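Alanine racemase (Enterococcus faecalis, PDB 3E6E) is a dimeric enzyme of the alanine racemase family, pairing an N-terminal TIM-barrel domain with a C-terminal beta domain. Local coordinates at residues Glu252-Lys257 with Thr281-Tyr286. The protein carries 1 engineered substitution. Numbering follows the deposited sequence.
Sequences ELIHVK and TVPIGY. With DCS (D-[3-hydroxy-2-methyl-5-phosphonooxymethyl-pyridin-4-ylmethyl]-N,O-cycloserylamide), chain F.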
loop_
_atom_site.group_PDB
_atom_site.type_symbol
_atom_site.label_atom_id
_atom_site.label_comp_id
_atom_site.label_asym_id
_atom_site.label_seq_id
_atom_site.Cartn_x
_atom_site.Cartn_y
_atom_site.Cartn_z
ATOM N N GLU A 252 -16.081 -10.516 3.808
ATOM C CA GLU A 252 -17.461 -10.942 4.021
ATOM C C GLU A 252 -18.365 -9.815 4.485
ATOM O O GLU A 252 -17.914 -8.842 5.086
ATOM C CB GLU A 252 -17.522 -12.112 5.019
ATOM C CG GLU A 252 -17.252 -11.757 6.467
ATOM C CD GLU A 252 -17.136 -12.996 7.355
ATOM O OE1 GLU A 252 -17.267 -12.876 8.597
ATOM O OE2 GLU A 252 -16.904 -14.094 6.807
ATOM N N LEU A 253 -19.650 -9.970 4.181
ATOM C CA LEU A 253 -20.679 -9.010 4.544
ATOM C C LEU A 253 -20.776 -8.867 6.053
ATOM O O LEU A 253 -20.955 -9.852 6.761
ATOM C CB LEU A 253 -22.018 -9.479 3.992
ATOM C CG LEU A 253 -22.132 -9.407 2.476
ATOM C CD1 LEU A 253 -23.402 -10.071 2.025
ATOM C CD2 LEU A 253 -22.089 -7.957 2.039
ATOM N N ILE A 254 -20.643 -7.639 6.540
ATOM C CA ILE A 254 -20.729 -7.375 7.968
ATOM C C ILE A 254 -21.967 -6.529 8.279
ATOM O O ILE A 254 -22.329 -6.353 9.441
ATOM C CB ILE A 254 -19.458 -6.647 8.494
ATOM C CG1 ILE A 254 -19.318 -5.273 7.844
ATOM C CG2 ILE A 254 -18.216 -7.477 8.183
ATOM C CD1 ILE A 254 -18.166 -4.474 8.409
ATOM N N HIS A 255 -22.613 -6.011 7.234
ATOM C CA HIS A 255 -23.819 -5.195 7.379
ATOM C C HIS A 255 -24.716 -5.335 6.147
ATOM O O HIS A 255 -24.228 -5.316 5.010
ATOM C CB HIS A 255 -23.471 -3.717 7.559
ATOM C CG HIS A 255 -24.632 -2.876 7.995
ATOM N ND1 HIS A 255 -24.819 -1.578 7.563
ATOM C CD2 HIS A 255 -25.640 -3.128 8.866
ATOM C CE1 HIS A 255 -25.889 -1.069 8.148
ATOM N NE2 HIS A 255 -26.405 -1.988 8.944
ATOM N N VAL A 256 -26.020 -5.470 6.377
ATOM C CA VAL A 256 -26.984 -5.618 5.293
ATOM C C VAL A 256 -28.249 -4.820 5.600
ATOM O O VAL A 256 -28.798 -4.893 6.698
ATOM C CB VAL A 256 -27.391 -7.088 5.097
ATOM C CG1 VAL A 256 -28.370 -7.205 3.932
ATOM C CG2 VAL A 256 -26.163 -7.953 4.865
ATOM N N LYS A 257 -28.718 -4.071 4.617
ATOM C CA LYS A 257 -29.902 -3.271 4.802
ATOM C C LYS A 257 -30.638 -3.112 3.491
ATOM O O LYS A 257 -30.127 -3.464 2.429
ATOM C CB LYS A 257 -29.533 -1.887 5.348
ATOM C CG LYS A 257 -28.622 -1.072 4.453
ATOM C CD LYS A 257 -28.412 0.333 5.007
ATOM C CE LYS A 257 -27.293 1.088 4.255
ATOM N NZ LYS A 257 -25.938 0.489 4.492
ATOM N N THR A 281 -22.234 -4.114 3.225
ATOM C CA THR A 281 -21.048 -3.353 3.591
ATOM C C THR A 281 -19.923 -4.334 3.865
ATOM O O THR A 281 -20.073 -5.263 4.653
ATOM C CB THR A 281 -21.290 -2.476 4.842
ATOM O OG1 THR A 281 -22.332 -1.540 4.573
ATOM C CG2 THR A 281 -20.042 -1.684 5.200
ATOM N N VAL A 282 -18.799 -4.112 3.196
ATOM C CA VAL A 282 -17.628 -4.970 3.317
ATOM C C VAL A 282 -16.452 -4.234 3.971
ATOM O O VAL A 282 -16.082 -3.135 3.543
ATOM C CB VAL A 282 -17.209 -5.470 1.925
ATOM C CG1 VAL A 282 -16.053 -6.444 2.049
ATOM C CG2 VAL A 282 -18.402 -6.117 1.227
ATOM N N PRO A 283 -15.845 -4.838 5.006
ATOM C CA PRO A 283 -14.713 -4.281 5.755
ATOM C C PRO A 283 -13.339 -4.254 5.060
ATOM O O PRO A 283 -12.332 -4.730 5.604
ATOM C CB PRO A 283 -14.717 -5.108 7.043
ATOM C CG PRO A 283 -15.198 -6.424 6.579
ATOM C CD PRO A 283 -16.344 -6.058 5.661
ATOM N N ILE A 284 -13.309 -3.677 3.862
ATOM C CA ILE A 284 -12.079 -3.545 3.091
ATOM C C ILE A 284 -12.152 -2.209 2.378
ATOM O O ILE A 284 -13.155 -1.900 1.731
ATOM C CB ILE A 284 -11.926 -4.686 2.058
ATOM C CG1 ILE A 284 -10.573 -4.577 1.357
ATOM C CG2 ILE A 284 -13.067 -4.647 1.053
ATOM C CD1 ILE A 284 -10.342 -5.674 0.315
ATOM N N GLY A 285 -11.093 -1.411 2.508
ATOM C CA GLY A 285 -11.076 -0.092 1.890
ATOM C C GLY A 285 -9.768 0.276 1.231
ATOM O O GLY A 285 -8.887 -0.564 1.086
ATOM N N TYR A 286 -9.618 1.536 0.851
ATOM C CA TYR A 286 -8.407 1.927 0.172
ATOM C C TYR A 286 -7.162 1.888 1.034
ATOM O O TYR A 286 -6.051 2.019 0.533
ATOM C CB TYR A 286 -8.576 3.296 -0.509
ATOM C CG TYR A 286 -9.009 4.450 0.358
ATOM C CD1 TYR A 286 -8.106 5.091 1.209
ATOM C CD2 TYR A 286 -10.309 4.972 0.247
ATOM C CE1 TYR A 286 -8.475 6.234 1.920
ATOM C CE2 TYR A 286 -10.697 6.113 0.953
ATOM C CZ TYR A 286 -9.774 6.749 1.782
ATOM O OH TYR A 286 -10.119 7.932 2.402
HETATM N N1 DCS F . -15.794 8.986 12.059
HETATM C C2 DCS F . -16.003 7.800 11.291
HETATM C C2A DCS F . -17.163 6.853 11.600
HETATM C C3 DCS F . -15.093 7.549 10.259
HETATM O O3 DCS F . -15.209 6.446 9.483
HETATM C C4 DCS F . -14.008 8.505 10.022
HETATM C C4A DCS F . -13.040 8.239 8.916
HETATM C C5 DCS F . -13.878 9.703 10.871
HETATM C C6 DCS F . -14.780 9.900 11.861
HETATM C C5A DCS F . -12.767 10.782 10.712
HETATM O O4P DCS F . -12.898 11.524 9.476
HETATM P P DCS F . -11.930 12.724 8.980
HETATM O O1P DCS F . -12.017 13.799 9.969
HETATM O O2P DCS F . -10.560 12.214 8.860
HETATM O O3P DCS F . -12.419 13.176 7.692
HETATM N N DCS F . -13.748 8.362 7.593
HETATM C CA DCS F . -13.029 8.162 6.421
HETATM C C DCS F . -12.961 6.941 5.690
HETATM O O DCS F . -13.582 5.780 6.025
HETATM N ND DCS F . -12.201 7.124 4.643
HETATM O OG DCS F . -11.754 8.435 4.653
HETATM C CB DCS F . -12.260 9.062 5.734
#
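Ile254 and His255 meet Thr281 through two backbone hydrogen bonds that join the antiparallel strands 249-259 and 277-282 where the first is interrupted. Ile254 N donates to Thr281 O over 3.1 Å, almost straight at the hydrogen (177°), whereas the return bond from Thr281 N to His255 O, 2.9 Å long, is bent to 144°. Past this point Pro283 centres an inverse gamma turn, closed by Ile284 N bonding to Val282 O, and the chain leaves the strand toward Tyr286.

Ile254 and Pro283 make the main apolar contact, tip to tip. With CG1 of Ile254 lodged between its own backbone N and carbonyl carbon (chi1 63°), both branches face the proline ring: CG2 comes within 3.4 Å of Pro283 CD, and CD1 reaches Pro283 CB at 3.8 Å. The same Pro283 CD lies 3.2 Å from Glu252 O. Leu253 turns the other way and only its CD2 returns, 4.2 Å from Val282 CG2. His255 CB touches Thr281 CB at 3.7 Å, and Thr281 OG1 sits at the edge of the imidazole, near its plane. The two side chains do not bond to each other; His255 ND1, Lys257 NZ and Thr281 OG1 all converge on Arg139 O of the second subunit, a shared acceptor that ties this strand pair to the dimer interface, and Lys257 NZ also bonds Gly138 O of that subunit.

At the far end Tyr286 OH gives a weak hydrogen bond to OG of DCS (2.8 Å), whose site also includes Arg139 and Tyr356 of the second subunit. Leu253 and Val282 pack together on Val331 of strand 330-332, with Leu321 and Ile319 of strand 317-321 beside them, inside the C-terminal beta domain.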